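Local coordinates for protein (4-hydroxybenzoyl COA thioesterase) (Pseudomonas sp. CBS3, PDB 1BVQ) that hydrolyses 4-hydroxybenzoyl-CoA to 4-hydroxybenzoate and CoA, the last of three steps that turn 4-chlorobenzoate into 4-hydroxybenzoate, at residues I5-R10 against S35-I40; V52-V57 against E131-Y136; Y74-T79 against T101-D106. All blocks are in the same frame, centred on the assembly; numbering follows the deposited sequence.

Interaction 1: I5-R10 against S35-I40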
ATOM      1  N   ILE A   5      13.634 -17.970 -12.036  1.00 16.17           N
ATOM      2  CA  ILE A   5      13.764 -16.552 -12.375  1.00 43.05           C
ATOM      3  C   ILE A   5      14.107 -15.633 -11.197  1.00 18.96           C
ATOM      4  O   ILE A   5      13.517 -15.724 -10.113  1.00 24.79           O
ATOM      5  CB  ILE A   5      12.566 -16.116 -13.203  1.00 40.32           C
ATOM      6  CG1 ILE A   5      12.530 -17.053 -14.405  1.00 30.06           C
ATOM      7  CG2 ILE A   5      12.640 -14.643 -13.634  1.00 29.71           C
ATOM      8  CD1 ILE A   5      12.132 -16.402 -15.708  1.00 32.56           C
ATOM      9  N   THR A   6      15.087 -14.752 -11.439  1.00 13.94           N
ATOM     10  CA  THR A   6      15.535 -13.824 -10.417  1.00 25.71           C
ATOM     11  C   THR A   6      15.111 -12.405 -10.598  1.00 33.94           C
ATOM     12  O   THR A   6      15.184 -11.830 -11.678  1.00 25.40           O
ATOM     13  CB  THR A   6      17.026 -13.872 -10.054  1.00 29.88           C
ATOM     14  OG1 THR A   6      17.417 -15.211  -9.776  1.00 42.54           O
ATOM     15  CG2 THR A   6      17.227 -13.016  -8.779  1.00 32.66           C
ATOM     16  N   MET A   7      14.674 -11.867  -9.489  1.00 23.48           N
ATOM     17  CA  MET A   7      14.215 -10.507  -9.435  1.00 36.26           C
ATOM     18  C   MET A   7      14.720  -9.752  -8.199  1.00 24.06           C
ATOM     19  O   MET A   7      14.744 -10.260  -7.072  1.00 32.17           O
ATOM     20  CB  MET A   7      12.668 -10.543  -9.458  1.00 40.68           C
ATOM     21  CG  MET A   7      12.165  -9.199  -9.831  1.00 25.92           C
ATOM     22  SD  MET A   7      10.404  -8.980  -9.661  1.00 35.13           S
ATOM     23  CE  MET A   7      10.102  -8.820  -7.881  1.00 36.30           C
ATOM     24  N   GLN A   8      15.119  -8.501  -8.429  1.00 33.55           N
ATOM     25  CA  GLN A   8      15.614  -7.614  -7.385  1.00 21.34           C
ATOM     26  C   GLN A   8      14.582  -6.575  -6.983  1.00 25.52           C
ATOM     27  O   GLN A   8      13.732  -6.079  -7.747  1.00 22.36           O
ATOM     28  CB  GLN A   8      16.843  -6.773  -7.777  1.00 27.51           C
ATOM     29  CG  GLN A   8      18.200  -7.370  -7.400  1.00 41.11           C
ATOM     30  CD  GLN A   8      19.301  -6.801  -8.280  1.00  0.00           C
ATOM     31  OE1 GLN A   8      20.023  -7.587  -8.942  1.00  0.00           O
ATOM     32  NE2 GLN A   8      19.384  -5.469  -8.372  1.00  0.00           N
ATOM     33  N   GLN A   9      14.663  -6.222  -5.736  1.00 44.18           N
ATOM     34  CA  GLN A   9      13.749  -5.247  -5.253  1.00 28.70           C
ATOM     35  C   GLN A   9      14.391  -4.422  -4.174  1.00 34.69           C
ATOM     36  O   GLN A   9      14.845  -4.990  -3.192  1.00 19.43           O
ATOM     37  CB  GLN A   9      12.535  -5.980  -4.658  1.00 22.06           C
ATOM     38  CG  GLN A   9      11.562  -4.989  -3.981  1.00 26.30           C
ATOM     39  CD  GLN A   9      10.890  -4.134  -5.038  1.00  0.00           C
ATOM     40  OE1 GLN A   9      10.290  -4.688  -5.970  1.00 32.61           O
ATOM     41  NE2 GLN A   9      10.995  -2.812  -4.902  1.00 30.20           N
ATOM     42  N   ARG A  10      14.414  -3.095  -4.332  1.00 24.01           N
ATOM     43  CA  ARG A  10      15.005  -2.287  -3.266  1.00 24.00           C
ATOM     44  C   ARG A  10      13.936  -1.947  -2.240  1.00 21.98           C
ATOM     45  O   ARG A  10      12.766  -1.745  -2.582  1.00 36.77           O
ATOM     46  CB  ARG A  10      15.742  -0.973  -3.634  1.00 30.25           C
ATOM     47  CG  ARG A  10      16.407  -0.347  -2.397  1.00 34.39           C
ATOM     48  CD  ARG A  10      17.151   0.967  -2.627  1.00 73.46           C
ATOM     49  NE  ARG A  10      18.337   0.937  -3.527  1.00  0.00           N
ATOM     50  CZ  ARG A  10      19.659   0.766  -3.230  1.00  0.00           C
ATOM     51  NH1 ARG A  10      20.126   0.575  -1.981  1.00  0.00           N
ATOM     52  NH2 ARG A  10      20.540   0.788  -4.252  1.00  0.00           N
ATOM     53  N   SER A  35       5.859 -13.218  -9.116  1.00 10.88           N
ATOM     54  CA  SER A  35       5.138 -14.270  -9.756  1.00 16.93           C
ATOM     55  C   SER A  35       4.898 -13.949 -11.208  1.00 25.60           C
ATOM     56  O   SER A  35       5.196 -14.707 -12.142  1.00 20.95           O
ATOM     57  CB  SER A  35       3.821 -14.212  -9.069  1.00 21.53           C
ATOM     58  OG  SER A  35       2.972 -15.263  -9.566  1.00 17.84           O
ATOM     59  N   ARG A  36       4.333 -12.767 -11.354  1.00 22.39           N
ATOM     60  CA  ARG A  36       3.984 -12.224 -12.651  1.00 30.60           C
ATOM     61  C   ARG A  36       5.225 -12.059 -13.514  1.00 33.91           C
ATOM     62  O   ARG A  36       5.217 -12.360 -14.701  1.00 22.64           O
ATOM     63  CB  ARG A  36       3.090 -10.982 -12.428  1.00 30.28           C
ATOM     64  CG  ARG A  36       2.186 -10.526 -13.566  1.00  0.00           C
ATOM     65  CD  ARG A  36       1.690  -9.082 -13.393  1.00 43.45           C
ATOM     66  NE  ARG A  36       2.763  -8.048 -13.501  1.00 60.24           N
ATOM     67  CZ  ARG A  36       3.168  -7.398 -14.620  1.00 41.82           C
ATOM     68  NH1 ARG A  36       2.619  -7.625 -15.830  1.00 63.73           N
ATOM     69  NH2 ARG A  36       4.152  -6.484 -14.534  1.00 63.62           N
ATOM     70  N   ASN A  37       6.292 -11.578 -12.904  1.00 18.92           N
ATOM     71  CA  ASN A  37       7.526 -11.381 -13.615  1.00 15.88           C
ATOM     72  C   ASN A  37       8.037 -12.703 -14.156  1.00 28.63           C
ATOM     73  O   ASN A  37       8.669 -12.717 -15.209  1.00 23.58           O
ATOM     74  CB  ASN A  37       8.645 -10.813 -12.702  1.00 20.56           C
ATOM     75  CG  ASN A  37       9.969 -10.684 -13.441  1.00 32.31           C
ATOM     76  OD1 ASN A  37      10.031  -9.867 -14.343  1.00 30.48           O
ATOM     77  ND2 ASN A  37      11.056 -11.435 -13.101  1.00 22.87           N
ATOM     78  N   TYR A  38       7.767 -13.803 -13.451  1.00 20.57           N
ATOM     79  CA  TYR A  38       8.216 -15.132 -13.913  1.00 21.18           C
ATOM     80  C   TYR A  38       7.613 -15.560 -15.299  1.00 16.68           C
ATOM     81  O   TYR A  38       8.281 -16.002 -16.245  1.00 19.05           O
ATOM     82  CB  TYR A  38       7.812 -16.160 -12.852  1.00 24.87           C
ATOM     83  CG  TYR A  38       8.141 -17.605 -13.205  1.00 21.56           C
ATOM     84  CD1 TYR A  38       9.413 -18.084 -12.884  1.00 25.88           C
ATOM     85  CD2 TYR A  38       7.224 -18.467 -13.836  1.00 17.88           C
ATOM     86  CE1 TYR A  38       9.797 -19.397 -13.176  1.00 31.39           C
ATOM     87  CE2 TYR A  38       7.587 -19.798 -14.135  1.00 17.56           C
ATOM     88  CZ  TYR A  38       8.883 -20.250 -13.811  1.00 23.74           C
ATOM     89  OH  TYR A  38       9.322 -21.525 -14.054  1.00 34.14           O
ATOM     90  N   PHE A  39       6.323 -15.428 -15.460  1.00 24.09           N
ATOM     91  CA  PHE A  39       5.710 -15.808 -16.728  1.00 16.61           C
ATOM     92  C   PHE A  39       6.144 -14.912 -17.871  1.00 21.42           C
ATOM     93  O   PHE A  39       6.393 -15.335 -18.996  1.00 26.88           O
ATOM     94  CB  PHE A  39       4.271 -15.563 -16.477  1.00  8.29           C
ATOM     95  CG  PHE A  39       3.765 -16.644 -15.528  1.00 16.79           C
ATOM     96  CD1 PHE A  39       3.989 -17.983 -15.836  1.00 19.32           C
ATOM     97  CD2 PHE A  39       3.069 -16.337 -14.366  1.00 22.81           C
ATOM     98  CE1 PHE A  39       3.515 -18.990 -15.005  1.00 24.61           C
ATOM     99  CE2 PHE A  39       2.592 -17.322 -13.500  1.00 14.90           C
ATOM    100  CZ  PHE A  39       2.825 -18.652 -13.842  1.00 26.32           C
ATOM    101  N   ILE A  40       6.226 -13.638 -17.582  1.00 24.29           N
ATOM    102  CA  ILE A  40       6.637 -12.709 -18.598  1.00 22.72           C
ATOM    103  C   ILE A  40       8.034 -13.065 -19.034  1.00 33.70           C
ATOM    104  O   ILE A  40       8.294 -13.171 -20.224  1.00 38.84           O
ATOM    105  CB  ILE A  40       6.528 -11.266 -18.154  1.00 36.90           C
ATOM    106  CG1 ILE A  40       5.082 -11.005 -17.803  1.00 44.19           C
ATOM    107  CG2 ILE A  40       6.945 -10.369 -19.300  1.00 44.01           C
ATOM    108  CD1 ILE A  40       4.524  -9.721 -18.389  1.00 41.07           C
TER
HETATM  109  O   HOH W   1      13.973 -10.699 -13.563  1.00 29.70           O
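I5 and M7 of strand 4-10 pack on N37 and Y38 of helix 25-42 in the hot-dog fold, where a curved antiparallel sheet wraps round one long helix. The two short segments approach to 8.7 Å between axes and cross at 131°. I5 carries the apolar half. Its CG1 lies anti to the carbonyl carbon (chi1 -56°) and reaches the Y38 ring, coming within 3.6 Å of CD1, while the two side chains cross at about a right angle. The other branch, CG2, turns to the amide of N37 and lies 3.6 Å from its ND2. Two residues further along the strand, on the same face, M7 bends at chi3 and lays SD 4.0 Å from CB of N37, an oblique approach of thioether against amide stem.

No direct hydrogen bond joins the segments. The amide is instead tied to the strand by a water, which accepts from N37 ND2 at 3.0 Å and donates to the carbonyl O of T6. The phenol of Y38 finds its partner just before the strand segment, in the carbonyl O of R3.

M7 also touches A34 on the helix and I80 on strand 77-87, and Y38 reaches I84 there and Q94 of strand 92-101. The helix is thus set against strand 4-10 and the two strands that follow it in the sheet.

Interaction 2: V52-V57 against E131-Y136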
ATOM      1  N   VAL A  52      -7.701 -10.982 -23.823  1.00 41.99           N
ATOM      2  CA  VAL A  52      -8.544 -10.770 -24.976  1.00 94.50           C
ATOM      3  C   VAL A  52      -8.391 -11.939 -25.936  1.00 23.69           C
ATOM      4  O   VAL A  52      -9.350 -12.366 -26.587  1.00  0.00           O
ATOM      5  CB  VAL A  52      -8.174  -9.439 -25.601  1.00 42.28           C
ATOM      6  CG1 VAL A  52      -7.440  -9.581 -26.938  1.00 72.52           C
ATOM      7  CG2 VAL A  52      -9.429  -8.585 -25.838  1.00 83.10           C
ATOM      8  N   GLU A  53      -7.219 -12.399 -25.962  1.00 39.96           N
ATOM      9  CA  GLU A  53      -6.798 -13.507 -26.782  1.00 58.79           C
ATOM     10  C   GLU A  53      -7.409 -14.807 -26.258  1.00 87.92           C
ATOM     11  O   GLU A  53      -8.072 -15.569 -26.978  1.00 42.96           O
ATOM     12  CB  GLU A  53      -5.287 -13.580 -26.703  1.00 95.69           C
ATOM     13  CG  GLU A  53      -4.604 -13.718 -28.046  1.00  0.00           C
ATOM     14  CD  GLU A  53      -3.422 -14.646 -27.938  1.00  0.00           C
ATOM     15  OE1 GLU A  53      -3.148 -15.166 -26.793  1.00  0.00           O
ATOM     16  OE2 GLU A  53      -2.710 -14.908 -28.975  1.00  0.00           O
ATOM     17  N   ARG A  54      -7.204 -15.047 -25.008  1.00  0.00           N
ATOM     18  CA  ARG A  54      -7.699 -16.277 -24.413  1.00 26.70           C
ATOM     19  C   ARG A  54      -8.792 -16.040 -23.404  1.00 36.64           C
ATOM     20  O   ARG A  54      -9.382 -17.007 -22.894  1.00 62.32           O
ATOM     21  CB  ARG A  54      -6.605 -16.975 -23.703  1.00 51.28           C
ATOM     22  CG  ARG A  54      -5.857 -17.916 -24.575  1.00  0.00           C
ATOM     23  CD  ARG A  54      -4.559 -18.271 -23.942  1.00 53.17           C
ATOM     24  NE  ARG A  54      -3.574 -18.673 -24.889  1.00  0.00           N
ATOM     25  CZ  ARG A  54      -3.304 -19.928 -25.125  1.00 69.59           C
ATOM     26  NH1 ARG A  54      -3.967 -20.895 -24.473  1.00  0.00           N
ATOM     27  NH2 ARG A  54      -2.381 -20.322 -25.992  1.00 81.28           N
ATOM     28  N   GLY A  55      -8.770 -14.896 -22.904  1.00 34.84           N
ATOM     29  CA  GLY A  55      -9.764 -14.519 -21.891  1.00 34.62           C
ATOM     30  C   GLY A  55      -9.244 -14.807 -20.484  1.00 28.64           C
ATOM     31  O   GLY A  55     -10.015 -14.801 -19.511  1.00 28.09           O
ATOM     32  N   ILE A  56      -7.897 -15.018 -20.364  1.00 66.76           N
ATOM     33  CA  ILE A  56      -7.226 -15.270 -19.044  1.00 54.80           C
ATOM     34  C   ILE A  56      -6.896 -13.953 -18.333  1.00 28.22           C
ATOM     35  O   ILE A  56      -6.165 -13.103 -18.829  1.00 30.65           O
ATOM     36  CB  ILE A  56      -5.934 -16.115 -19.175  1.00 31.63           C
ATOM     37  CG1 ILE A  56      -6.246 -17.470 -19.824  1.00 52.42           C
ATOM     38  CG2 ILE A  56      -5.302 -16.426 -17.805  1.00 35.47           C
ATOM     39  CD1 ILE A  56      -5.068 -18.132 -20.546  1.00 37.42           C
ATOM     40  N   VAL A  57      -7.515 -13.825 -17.173  1.00 29.65           N
ATOM     41  CA  VAL A  57      -7.360 -12.645 -16.374  1.00 38.89           C
ATOM     42  C   VAL A  57      -6.134 -12.646 -15.488  1.00 69.32           C
ATOM     43  O   VAL A  57      -5.831 -11.634 -14.865  1.00 34.03           O
ATOM     44  CB  VAL A  57      -8.666 -12.279 -15.673  1.00 35.67           C
ATOM     45  CG1 VAL A  57      -9.770 -12.514 -16.712  1.00 47.28           C
ATOM     46  CG2 VAL A  57      -8.884 -13.151 -14.421  1.00 36.20           C
ATOM     47  N   GLU A 131      -7.533 -25.279 -16.784  1.00 28.43           N
ATOM     48  CA  GLU A 131      -6.453 -26.180 -17.015  1.00 32.12           C
ATOM     49  C   GLU A 131      -5.342 -25.308 -17.514  1.00 39.42           C
ATOM     50  O   GLU A 131      -5.591 -24.383 -18.283  1.00 36.51           O
ATOM     51  CB  GLU A 131      -6.886 -26.866 -18.284  1.00 43.41           C
ATOM     52  CG  GLU A 131      -7.618 -28.169 -18.091  1.00 64.30           C
ATOM     53  CD  GLU A 131      -6.992 -29.128 -19.037  1.00  0.00           C
ATOM     54  OE1 GLU A 131      -7.046 -28.981 -20.260  1.00  0.00           O
ATOM     55  OE2 GLU A 131      -6.357 -30.091 -18.396  1.00  0.00           O
ATOM     56  N   VAL A 132      -4.153 -25.592 -17.095  1.00 27.24           N
ATOM     57  CA  VAL A 132      -3.057 -24.719 -17.493  1.00 84.48           C
ATOM     58  C   VAL A 132      -2.838 -24.897 -18.990  1.00 28.43           C
ATOM     59  O   VAL A 132      -2.686 -26.020 -19.491  1.00 34.28           O
ATOM     60  CB  VAL A 132      -1.880 -25.083 -16.600  1.00 32.86           C
ATOM     61  CG1 VAL A 132      -0.650 -24.200 -16.842  1.00 89.18           C
ATOM     62  CG2 VAL A 132      -2.295 -24.925 -15.124  1.00 38.08           C
ATOM     63  N   PRO A 133      -2.915 -23.836 -19.846  1.00 41.16           N
ATOM     64  CA  PRO A 133      -2.650 -24.030 -21.240  1.00 65.83           C
ATOM     65  C   PRO A 133      -1.291 -24.657 -21.519  1.00 37.76           C
ATOM     66  O   PRO A 133      -0.238 -24.346 -20.906  1.00 32.57           O
ATOM     67  CB  PRO A 133      -2.932 -22.680 -21.926  1.00 18.18           C
ATOM     68  CG  PRO A 133      -3.431 -21.737 -20.850  1.00 30.72           C
ATOM     69  CD  PRO A 133      -3.334 -22.455 -19.499  1.00 36.75           C
ATOM     70  N   ALA A 134      -1.365 -25.556 -22.446  1.00 32.19           N
ATOM     71  CA  ALA A 134      -0.237 -26.315 -22.883  1.00 39.74           C
ATOM     72  C   ALA A 134       0.859 -25.406 -23.407  1.00 42.38           C
ATOM     73  O   ALA A 134       2.056 -25.747 -23.341  1.00 52.44           O
ATOM     74  CB  ALA A 134      -0.658 -27.288 -23.983  1.00 42.25           C
ATOM     75  N   ASP A 135       0.533 -24.197 -23.955  1.00 37.50           N
ATOM     76  CA  ASP A 135       1.712 -23.456 -24.433  1.00 32.28           C
ATOM     77  C   ASP A 135       2.391 -22.835 -23.238  1.00 28.10           C
ATOM     78  O   ASP A 135       3.586 -22.584 -23.318  1.00 36.05           O
ATOM     79  CB  ASP A 135       1.620 -22.458 -25.602  1.00 37.01           C
ATOM     80  CG  ASP A 135       0.265 -22.051 -25.867  1.00  0.00           C
ATOM     81  OD1 ASP A 135      -0.363 -21.427 -25.004  1.00  0.00           O
ATOM     82  OD2 ASP A 135      -0.241 -22.354 -26.984  1.00 97.35           O
ATOM     83  N   TYR A 136       1.640 -22.646 -22.134  1.00 31.75           N
ATOM     84  CA  TYR A 136       2.240 -22.115 -20.899  1.00 39.23           C
ATOM     85  C   TYR A 136       3.163 -23.177 -20.304  1.00 38.54           C
ATOM     86  O   TYR A 136       4.291 -22.885 -19.943  1.00 25.83           O
ATOM     87  CB  TYR A 136       1.174 -21.651 -19.899  1.00 45.89           C
ATOM     88  CG  TYR A 136       0.374 -20.510 -20.527  1.00 96.04           C
ATOM     89  CD1 TYR A 136       0.750 -20.027 -21.783  1.00 37.51           C
ATOM     90  CD2 TYR A 136      -0.723 -19.939 -19.884  1.00 34.67           C
ATOM     91  CE1 TYR A 136       0.038 -18.996 -22.401  1.00 47.43           C
ATOM     92  CE2 TYR A 136      -1.443 -18.905 -20.500  1.00 26.22           C
ATOM     93  CZ  TYR A 136      -1.063 -18.434 -21.761  1.00 38.34           C
ATOM     94  OH  TYR A 136      -1.764 -17.429 -22.370  1.00 95.58           O
TER
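The guanidinium of R54 and the ring of Y136 overlap obliquely, with planes 43° apart. Over one face of the guanidinium lies CZ of Y136, 4.0 Å above the plane and displaced toward the rim. The ring in turn has CB of P133 over one face, also near its rim. D135 OD1 and P133 CB reach the guanidinium obliquely, and I56 CD1 meets the ring in the same slanting way, 3.7 Å from CE2. The ring of F119 on strand 107-123 also meets that of Y136.

R54 and D135 approach from opposite directions and form a salt bridge between NH2 and OD1. The carboxylate and guanidinium planes stand 88° apart, which rules out a flat, two-pronged pairing. The refined separation of R54 NH2 and D135 OD1, 2.5 Å, is unusually short, so the exact geometry is doubtful. R54 gets there by running extended from CG to NE (chi3 -155°), its stem sliding past the phenol with CD 3.3 Å from Y136 OH. NE lies equally near that oxygen, but the angle is too poor for a hydrogen bond. NH1 rests 3.3 Å from CB of P133. Beside the charged pair, I56 adds an apolar footing, its CD1 lying 4.0 Å from CG of P133. R54 also touches a crystal neighbour, which may influence its pose.

Two helix ends meet here. G55 leaves helix 47-53 with positive phi, the usual glycine exit at a helix C-terminus, and P133 occupies the N-cap of helix 134-139. The contact therefore ties the C-terminal helix of the hot-dog domain to the turn between helix 47-53, which begins with the substrate-binding W47, and strand 56-68.

Interaction 3: Y74-T79 against T101-D106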
ATOM      1  N   TYR A  74      15.069  -0.648   5.172  1.00 29.74           N
ATOM      2  CA  TYR A  74      15.336   0.250   4.060  1.00 15.60           C
ATOM      3  C   TYR A  74      16.774   0.240   3.579  1.00 14.35           C
ATOM      4  O   TYR A  74      17.723   0.023   4.328  1.00 44.33           O
ATOM      5  CB  TYR A  74      14.592   1.564   4.095  1.00 39.90           C
ATOM      6  CG  TYR A  74      15.108   2.418   5.187  1.00 21.83           C
ATOM      7  CD1 TYR A  74      14.658   2.300   6.506  1.00 27.84           C
ATOM      8  CD2 TYR A  74      16.088   3.361   4.862  1.00 44.67           C
ATOM      9  CE1 TYR A  74      15.205   3.140   7.485  1.00 38.80           C
ATOM     10  CE2 TYR A  74      16.651   4.202   5.818  1.00 24.39           C
ATOM     11  CZ  TYR A  74      16.182   4.082   7.119  1.00 20.93           C
ATOM     12  OH  TYR A  74      16.737   4.909   8.016  1.00 49.70           O
ATOM     13  N   ASP A  75      16.943   0.466   2.302  1.00 17.41           N
ATOM     14  CA  ASP A  75      18.276   0.462   1.758  1.00 20.43           C
ATOM     15  C   ASP A  75      18.725  -0.935   1.378  1.00 29.18           C
ATOM     16  O   ASP A  75      19.520  -1.101   0.464  1.00 39.58           O
ATOM     17  CB  ASP A  75      19.291   1.360   2.491  1.00  0.00           C
ATOM     18  CG  ASP A  75      18.865   2.810   2.406  1.00 45.89           C
ATOM     19  OD1 ASP A  75      18.342   3.272   1.403  1.00 99.22           O
ATOM     20  OD2 ASP A  75      19.090   3.500   3.514  1.00  0.00           O
ATOM     21  N   ASP A  76      18.208  -1.951   2.068  1.00 40.53           N
ATOM     22  CA  ASP A  76      18.596  -3.310   1.720  1.00 27.48           C
ATOM     23  C   ASP A  76      17.914  -3.684   0.415  1.00 26.33           C
ATOM     24  O   ASP A  76      16.828  -3.219   0.091  1.00 24.78           O
ATOM     25  CB  ASP A  76      18.251  -4.468   2.704  1.00 27.37           C
ATOM     26  CG  ASP A  76      18.633  -4.411   4.156  1.00 24.28           C
ATOM     27  OD1 ASP A  76      19.672  -3.691   4.433  1.00 84.36           O
ATOM     28  OD2 ASP A  76      17.999  -4.994   5.006  1.00 25.54           O
ATOM     29  N   VAL A  77      18.586  -4.538  -0.323  1.00 25.76           N
ATOM     30  CA  VAL A  77      18.127  -5.044  -1.592  1.00 97.67           C
ATOM     31  C   VAL A  77      17.796  -6.527  -1.514  1.00 48.14           C
ATOM     32  O   VAL A  77      18.522  -7.363  -0.991  1.00 27.75           O
ATOM     33  CB  VAL A  77      19.072  -4.729  -2.713  1.00 36.36           C
ATOM     34  CG1 VAL A  77      18.778  -5.604  -3.923  1.00 41.61           C
ATOM     35  CG2 VAL A  77      18.789  -3.274  -3.025  1.00 43.55           C
ATOM     36  N   LEU A  78      16.664  -6.861  -2.036  1.00 28.89           N
ATOM     37  CA  LEU A  78      16.301  -8.217  -1.989  1.00 26.75           C
ATOM     38  C   LEU A  78      16.407  -8.876  -3.310  1.00 24.13           C
ATOM     39  O   LEU A  78      16.137  -8.299  -4.362  1.00 22.69           O
ATOM     40  CB  LEU A  78      14.824  -8.329  -1.709  1.00 23.38           C
ATOM     41  CG  LEU A  78      14.379  -7.588  -0.480  1.00 29.81           C
ATOM     42  CD1 LEU A  78      12.869  -7.762  -0.395  1.00 15.70           C
ATOM     43  CD2 LEU A  78      15.025  -8.190   0.774  1.00 30.19           C
ATOM     44  N   THR A  79      16.792 -10.122  -3.217  1.00 22.87           N
ATOM     45  CA  THR A  79      16.913 -10.921  -4.379  1.00 24.18           C
ATOM     46  C   THR A  79      15.822 -11.956  -4.292  1.00 28.00           C
ATOM     47  O   THR A  79      15.767 -12.694  -3.318  1.00 21.54           O
ATOM     48  CB  THR A  79      18.248 -11.628  -4.438  1.00 33.26           C
ATOM     49  OG1 THR A  79      19.176 -10.585  -4.583  1.00 27.58           O
ATOM     50  CG2 THR A  79      18.268 -12.517  -5.685  1.00 26.72           C
ATOM     51  N   THR A 101      20.313  -8.505   1.156  1.00 68.82           N
ATOM     52  CA  THR A 101      21.704  -8.124   1.087  1.00  0.00           C
ATOM     53  C   THR A 101      21.856  -6.786   1.768  1.00  0.00           C
ATOM     54  O   THR A 101      21.477  -5.756   1.203  1.00 51.65           O
ATOM     55  CB  THR A 101      22.264  -8.051  -0.339  1.00 59.08           C
ATOM     56  OG1 THR A 101      22.193  -9.321  -0.971  1.00 44.19           O
ATOM     57  CG2 THR A 101      23.698  -7.531  -0.259  1.00 37.40           C
ATOM     58  N   THR A 102      22.393  -6.802   2.985  1.00  0.00           N
ATOM     59  CA  THR A 102      22.568  -5.564   3.718  1.00 37.15           C
ATOM     60  C   THR A 102      23.726  -4.754   3.206  1.00  0.00           C
ATOM     61  O   THR A 102      24.581  -5.222   2.446  1.00 91.24           O
ATOM     62  CB  THR A 102      22.915  -5.703   5.223  1.00  0.00           C
ATOM     63  OG1 THR A 102      24.296  -5.997   5.421  1.00 61.20           O
ATOM     64  CG2 THR A 102      22.013  -6.662   5.964  1.00 36.05           C
ATOM     65  N   PRO A 103      23.719  -3.511   3.660  1.00  0.00           N
ATOM     66  CA  PRO A 103      24.763  -2.610   3.300  1.00  0.00           C
ATOM     67  C   PRO A 103      25.973  -3.285   3.914  1.00 92.71           C
ATOM     68  O   PRO A 103      25.917  -3.791   5.039  1.00 88.70           O
ATOM     69  CB  PRO A 103      24.360  -1.282   3.967  1.00  0.00           C
ATOM     70  CG  PRO A 103      22.842  -1.319   4.143  1.00 70.06           C
ATOM     71  CD  PRO A 103      22.451  -2.755   3.832  1.00 42.20           C
ATOM     72  N   GLY A 104      27.067  -3.334   3.195  1.00 38.62           N
ATOM     73  CA  GLY A 104      28.188  -4.006   3.811  1.00  0.00           C
ATOM     74  C   GLY A 104      28.189  -5.456   3.360  1.00 59.35           C
ATOM     75  O   GLY A 104      28.827  -6.318   3.968  1.00 81.94           O
ATOM     76  N   GLY A 105      27.449  -5.686   2.268  1.00 81.81           N
ATOM     77  CA  GLY A 105      27.281  -6.968   1.595  1.00 55.85           C
ATOM     78  C   GLY A 105      26.890  -8.224   2.392  1.00 30.10           C
ATOM     79  O   GLY A 105      27.212  -9.336   1.970  1.00  0.00           O
ATOM     80  N   ASP A 106      26.198  -8.086   3.520  1.00 68.97           N
ATOM     81  CA  ASP A 106      25.811  -9.279   4.256  1.00 39.44           C
ATOM     82  C   ASP A 106      24.719  -9.950   3.431  1.00 96.81           C
ATOM     83  O   ASP A 106      23.950  -9.249   2.767  1.00 33.68           O
ATOM     84  CB  ASP A 106      25.259  -8.986   5.670  1.00  0.00           C
ATOM     85  CG  ASP A 106      24.662 -10.189   6.373  1.00  0.00           C
ATOM     86  OD1 ASP A 106      25.569 -10.938   6.955  1.00  0.00           O
ATOM     87  OD2 ASP A 106      23.465 -10.442   6.405  1.00  0.00           O
TER
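D76 reaches from its CB across to the 101-103 backbone. That CB lies 3.8 Å from the carbonyl O of T101, and CG comes next, anti to the carbonyl carbon of D76 (chi1 -53°), which carries the carboxylate alongside T102 and P103. OD1 then settles against carbon: it is 3.0 Å from CD of P103 and 3.5 Å from CA of T102, and the D76 and P103 side chains cross at about a right angle. OD2 accepts a hydrogen bond from the backbone N of S73, so OD2 has the polar partner while OD1 only packs against carbon. With an alanine at D76, the amide of S73 would probably be left without its carboxylate mate, and a gap would open beside CD of P103.

Next to D76 the backbones form the last rung of a β ladder. V77 and T101 are an antiparallel hydrogen-bonded pair. T101 N donates to V77 O at 3.0 Å, while the return bond from V77 N to T101 O is weak at 3.5 Å. Beyond this pair the chain folds into a type II turn from T102 to G105, with G104 at positive phi. T102 N bonds to D106 O at 2.9 Å across its base. T102 OG1 donates to P103 O at 2.8 Å, approaching from well above the carbonyl plane (53° out of it).

Strand 77-87 lies between strand 4-10, where V77 touches Q8 and R10, and strand 92-101, whose R100 packs on D76. The adjoining D75 forms a salt bridge with R36 of the second subunit, placing this end of the sheet beside a subunit interface.

Interaction 1 lies nearest the middle of the chain and joins helix to sheet through hydrophobic contact and a bridging water. Interactions 2 and 3 sit far out, on opposite sides of the chain's centre and about 37 Å apart between centres. Interaction 2 sets a charged pair over an apolar footing between two helix ends, whereas interaction 3, a surface contact, relies on strand pairing and a turn. Interactions 1 and 3 share neighbouring strands: Q9 O is 2.9 Å from L78 N, a probable hydrogen bond. Both also meet the second subunit. Interaction 2 touches neither of the other two contacts, yet its strand 56-68 belongs to the same sheet, and interaction 3 is nested inside its loop.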